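Local coordinates for hydrolase, HAD superfamily, subfamily III A (Legionella pneumophila, PDB 3N1U), which probably hydrolyses 3-deoxy-D-manno-octulosonate 8-phosphate to KDO and inorganic phosphate, a magnesium-dependent step of lipopolysaccharide biosynthesis, at residues Met53-Ile63 with Gln170-Tyr180. Residues are numbered along the deposited sequence; the frame is centred on the assembly and turned at random. Where two conformers were deposited one is given.
Sequences MGLKLLMAAGI and QNKAELAITGY
A knob-into-hole contact between the C-terminal helix 173-181 and helix 49-60 of the HAD core centres on Tyr180, whose side chain sits among Met53, Lys56, Leu57 and Ala60. The selenium of selenomethionine Met53 lies 3.8 Å from the centroid of the Tyr180 ring and 11° off its normal, which identifies a Met-aromatic contact over the face. Bends at chi2 and chi3 fold the Met53 chain across one face of the ring and bring CE to 3.6 Å from Tyr180 OH. Beside it, Leu57 CD2 reaches 3.7 Å from Ile177 CA and meets Ala176 CB and Tyr180 CB. The close approach is consistent with small residues at the crossing: the short helix axes come within 7.9 Å at 101°, with Ala61 CB 4.0 Å from Ala176 CB and Ala60 CB against Ala176 O. No direct hydrogen bond joins the segments; instead a water donates to Ala61 O (2.6 Å) and accepts from Lys172 NZ. That ammonium also binds Gln170 OE1 at 2.8 Å, nearly in line with the carbonyl (159°), while Ile63 CD1 abuts the same amide. Leu120 and Val93 of a second subunit pack on Leu57 and Tyr180, placing this near-perpendicular helix packing beside a subunit interface of the KdsC-family tetramer.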
loop_
_atom_site.group_PDB
_atom_site.type_symbol
_atom_site.label_atom_id
_atom_site.label_comp_id
_atom_site.label_asym_id
_atom_site.label_seq_id
_atom_site.Cartn_x
_atom_site.Cartn_y
_atom_site.Cartn_z
HETATM N N MSE A 53 -2.470 1.583 19.487
HETATM C CA MSE A 53 -1.888 2.304 20.640
HETATM C C MSE A 53 -2.762 3.502 21.049
HETATM O O MSE A 53 -2.955 3.731 22.249
HETATM C CB MSE A 53 -0.446 2.763 20.305
HETATM C CG MSE A 53 0.167 3.696 21.308
HETATM SE SE MSE A 53 0.558 2.674 22.948
HETATM C CE MSE A 53 2.083 1.791 22.202
ATOM N N GLY A 54 -3.237 4.273 20.058
ATOM C CA GLY A 54 -4.219 5.375 20.301
ATOM C C GLY A 54 -5.407 4.934 21.154
ATOM O O GLY A 54 -5.740 5.556 22.190
ATOM N N LEU A 55 -6.016 3.838 20.750
ATOM C CA LEU A 55 -7.176 3.331 21.498
ATOM C C LEU A 55 -6.782 2.869 22.880
ATOM O O LEU A 55 -7.496 3.126 23.837
ATOM C CB LEU A 55 -7.871 2.222 20.688
ATOM C CG LEU A 55 -8.367 2.664 19.286
ATOM C CD1 LEU A 55 -9.118 1.509 18.596
ATOM C CD2 LEU A 55 -9.317 3.912 19.407
ATOM N N LYS A 56 -5.621 2.215 23.015
ATOM C CA LYS A 56 -5.176 1.809 24.342
ATOM C C LYS A 56 -4.844 2.981 25.249
ATOM O O LYS A 56 -5.033 2.903 26.492
ATOM C CB LYS A 56 -3.965 0.867 24.255
ATOM C CG LYS A 56 -4.270 -0.506 23.661
ATOM C CD LYS A 56 -2.941 -1.198 23.420
ATOM C CE LYS A 56 -3.136 -2.671 23.140
ATOM N NZ LYS A 56 -1.769 -3.279 23.017
ATOM N N LEU A 57 -4.326 4.052 24.651
ATOM C CA LEU A 57 -4.058 5.255 25.445
ATOM C C LEU A 57 -5.356 5.896 25.918
ATOM O O LEU A 57 -5.430 6.395 27.055
ATOM C CB LEU A 57 -3.249 6.271 24.647
ATOM C CG LEU A 57 -1.765 5.891 24.370
ATOM C CD1 LEU A 57 -1.064 6.795 23.321
ATOM C CD2 LEU A 57 -0.967 5.896 25.641
ATOM N N LEU A 58 -6.358 5.962 25.048
ATOM C CA LEU A 58 -7.640 6.509 25.546
ATOM C C LEU A 58 -8.124 5.706 26.728
ATOM O O LEU A 58 -8.526 6.242 27.783
ATOM C CB LEU A 58 -8.718 6.482 24.452
ATOM C CG LEU A 58 -8.579 7.500 23.313
ATOM C CD1 LEU A 58 -9.773 7.358 22.339
ATOM C CD2 LEU A 58 -8.519 8.902 23.888
HETATM N N MSE A 59 -8.127 4.399 26.576
HETATM C CA MSE A 59 -8.647 3.560 27.663
HETATM C C MSE A 59 -7.822 3.641 28.957
HETATM O O MSE A 59 -8.403 3.583 30.056
HETATM C CB MSE A 59 -8.783 2.109 27.152
HETATM C CG MSE A 59 -9.899 1.990 26.049
HETATM SE SE MSE A 59 -10.209 0.090 25.595
HETATM C CE MSE A 59 -8.792 -0.004 24.320
ATOM N N ALA A 60 -6.487 3.766 28.833
ATOM C CA ALA A 60 -5.615 3.966 30.002
ATOM C C ALA A 60 -5.943 5.271 30.711
ATOM O O ALA A 60 -5.744 5.367 31.914
ATOM C CB ALA A 60 -4.102 3.944 29.588
ATOM N N ALA A 61 -6.444 6.266 29.966
ATOM C CA ALA A 61 -6.828 7.586 30.513
ATOM C C ALA A 61 -8.297 7.665 30.983
ATOM O O ALA A 61 -8.761 8.755 31.337
ATOM C CB ALA A 61 -6.627 8.652 29.457
ATOM N N GLY A 62 -9.011 6.541 30.954
ATOM C CA GLY A 62 -10.395 6.467 31.445
ATOM C C GLY A 62 -11.405 6.859 30.397
ATOM O O GLY A 62 -12.541 7.077 30.720
ATOM N N ILE A 63 -10.983 6.956 29.136
ATOM C CA ILE A 63 -11.891 7.223 28.048
ATOM C C ILE A 63 -12.291 5.918 27.379
ATOM O O ILE A 63 -11.429 5.144 26.924
ATOM C CB ILE A 63 -11.325 8.248 27.032
ATOM C CG1 ILE A 63 -11.105 9.588 27.787
ATOM C CG2 ILE A 63 -12.277 8.409 25.801
ATOM C CD1 ILE A 63 -10.259 10.648 27.015
ATOM N N GLN A 170 -7.698 17.403 26.808
ATOM C CA GLN A 170 -8.080 17.116 28.153
ATOM C C GLN A 170 -6.898 17.056 29.123
ATOM O O GLN A 170 -7.082 16.744 30.289
ATOM C CB GLN A 170 -8.843 15.788 28.147
ATOM C CG GLN A 170 -10.196 15.868 27.382
ATOM C CD GLN A 170 -10.984 14.558 27.502
ATOM O OE1 GLN A 170 -10.795 13.797 28.456
ATOM N NE2 GLN A 170 -11.879 14.310 26.559
ATOM N N ASN A 171 -5.696 17.346 28.605
ATOM C CA ASN A 171 -4.451 17.318 29.387
ATOM C C ASN A 171 -4.225 15.939 30.017
ATOM O O ASN A 171 -3.752 15.846 31.165
ATOM C CB ASN A 171 -4.426 18.438 30.455
ATOM C CG ASN A 171 -4.462 19.841 29.850
ATOM O OD1 ASN A 171 -3.759 20.138 28.894
ATOM N ND2 ASN A 171 -5.273 20.710 30.428
ATOM N N LYS A 172 -4.554 14.881 29.259
ATOM C CA LYS A 172 -4.447 13.491 29.713
ATOM C C LYS A 172 -3.384 12.668 28.973
ATOM O O LYS A 172 -3.249 11.472 29.219
ATOM C CB LYS A 172 -5.804 12.770 29.606
ATOM C CG LYS A 172 -6.798 13.183 30.678
ATOM C CD LYS A 172 -8.195 12.592 30.462
ATOM C CE LYS A 172 -9.160 13.097 31.625
ATOM N NZ LYS A 172 -10.554 12.967 31.083
ATOM N N ALA A 173 -2.629 13.304 28.092
ATOM C CA ALA A 173 -1.615 12.574 27.290
ATOM C C ALA A 173 -0.540 11.889 28.195
ATOM O O ALA A 173 -0.233 10.685 28.013
ATOM C CB ALA A 173 -0.985 13.492 26.287
ATOM N N GLU A 174 0.030 12.640 29.126
ATOM C CA GLU A 174 0.995 12.075 30.099
ATOM C C GLU A 174 0.386 10.965 30.983
ATOM O O GLU A 174 0.975 9.884 31.081
ATOM C CB GLU A 174 1.682 13.170 30.934
ATOM C CG GLU A 174 3.018 13.679 30.333
ATOM C CD GLU A 174 4.026 12.549 29.950
ATOM O OE1 GLU A 174 4.597 12.586 28.816
ATOM O OE2 GLU A 174 4.250 11.621 30.767
ATOM N N LEU A 175 -0.787 11.221 31.577
ATOM C CA LEU A 175 -1.577 10.184 32.294
ATOM C C LEU A 175 -1.725 8.885 31.497
ATOM O O LEU A 175 -1.442 7.788 32.013
ATOM C CB LEU A 175 -2.994 10.690 32.701
ATOM C CG LEU A 175 -3.315 11.132 34.130
ATOM C CD1 LEU A 175 -2.465 12.316 34.560
ATOM C CD2 LEU A 175 -4.805 11.449 34.292
ATOM N N ALA A 176 -2.137 9.026 30.228
ATOM C CA ALA A 176 -2.362 7.899 29.321
ATOM C C ALA A 176 -1.095 7.067 29.096
ATOM O O ALA A 176 -1.126 5.840 29.290
ATOM C CB ALA A 176 -2.926 8.372 27.975
ATOM N N ILE A 177 0.009 7.704 28.711
ATOM C CA ILE A 177 1.227 6.904 28.411
ATOM C C ILE A 177 1.795 6.296 29.669
ATOM O O ILE A 177 2.343 5.172 29.646
ATOM C CB ILE A 177 2.279 7.694 27.552
ATOM C CG1 ILE A 177 3.440 6.807 27.038
ATOM C CG2 ILE A 177 2.875 8.880 28.364
ATOM C CD1 ILE A 177 3.033 5.532 26.243
ATOM N N THR A 178 1.688 7.047 30.771
ATOM C CA THR A 178 2.182 6.558 32.055
ATOM C C THR A 178 1.392 5.305 32.420
ATOM O O THR A 178 1.991 4.257 32.639
ATOM C CB THR A 178 2.216 7.679 33.141
ATOM O OG1 THR A 178 3.169 8.681 32.714
ATOM C CG2 THR A 178 2.696 7.104 34.456
ATOM N N GLY A 179 0.075 5.428 32.429
ATOM C CA GLY A 179 -0.851 4.329 32.705
ATOM C C GLY A 179 -0.715 3.126 31.790
ATOM O O GLY A 179 -0.616 1.994 32.281
ATOM N N TYR A 180 -0.645 3.355 30.470
ATOM C CA TYR A 180 -0.292 2.281 29.540
ATOM C C TYR A 180 1.004 1.541 29.889
ATOM O O TYR A 180 1.026 0.308 29.854
ATOM C CB TYR A 180 -0.195 2.796 28.090
ATOM C CG TYR A 180 0.386 1.788 27.127
ATOM C CD1 TYR A 180 -0.414 0.814 26.525
ATOM C CD2 TYR A 180 1.745 1.813 26.822
ATOM C CE1 TYR A 180 0.148 -0.128 25.616
ATOM C CE2 TYR A 180 2.311 0.903 25.920
ATOM C CZ TYR A 180 1.510 -0.068 25.332
ATOM O OH TYR A 180 2.115 -0.963 24.457
HETATM O O HOH W 1 -10.995 10.028 31.893
#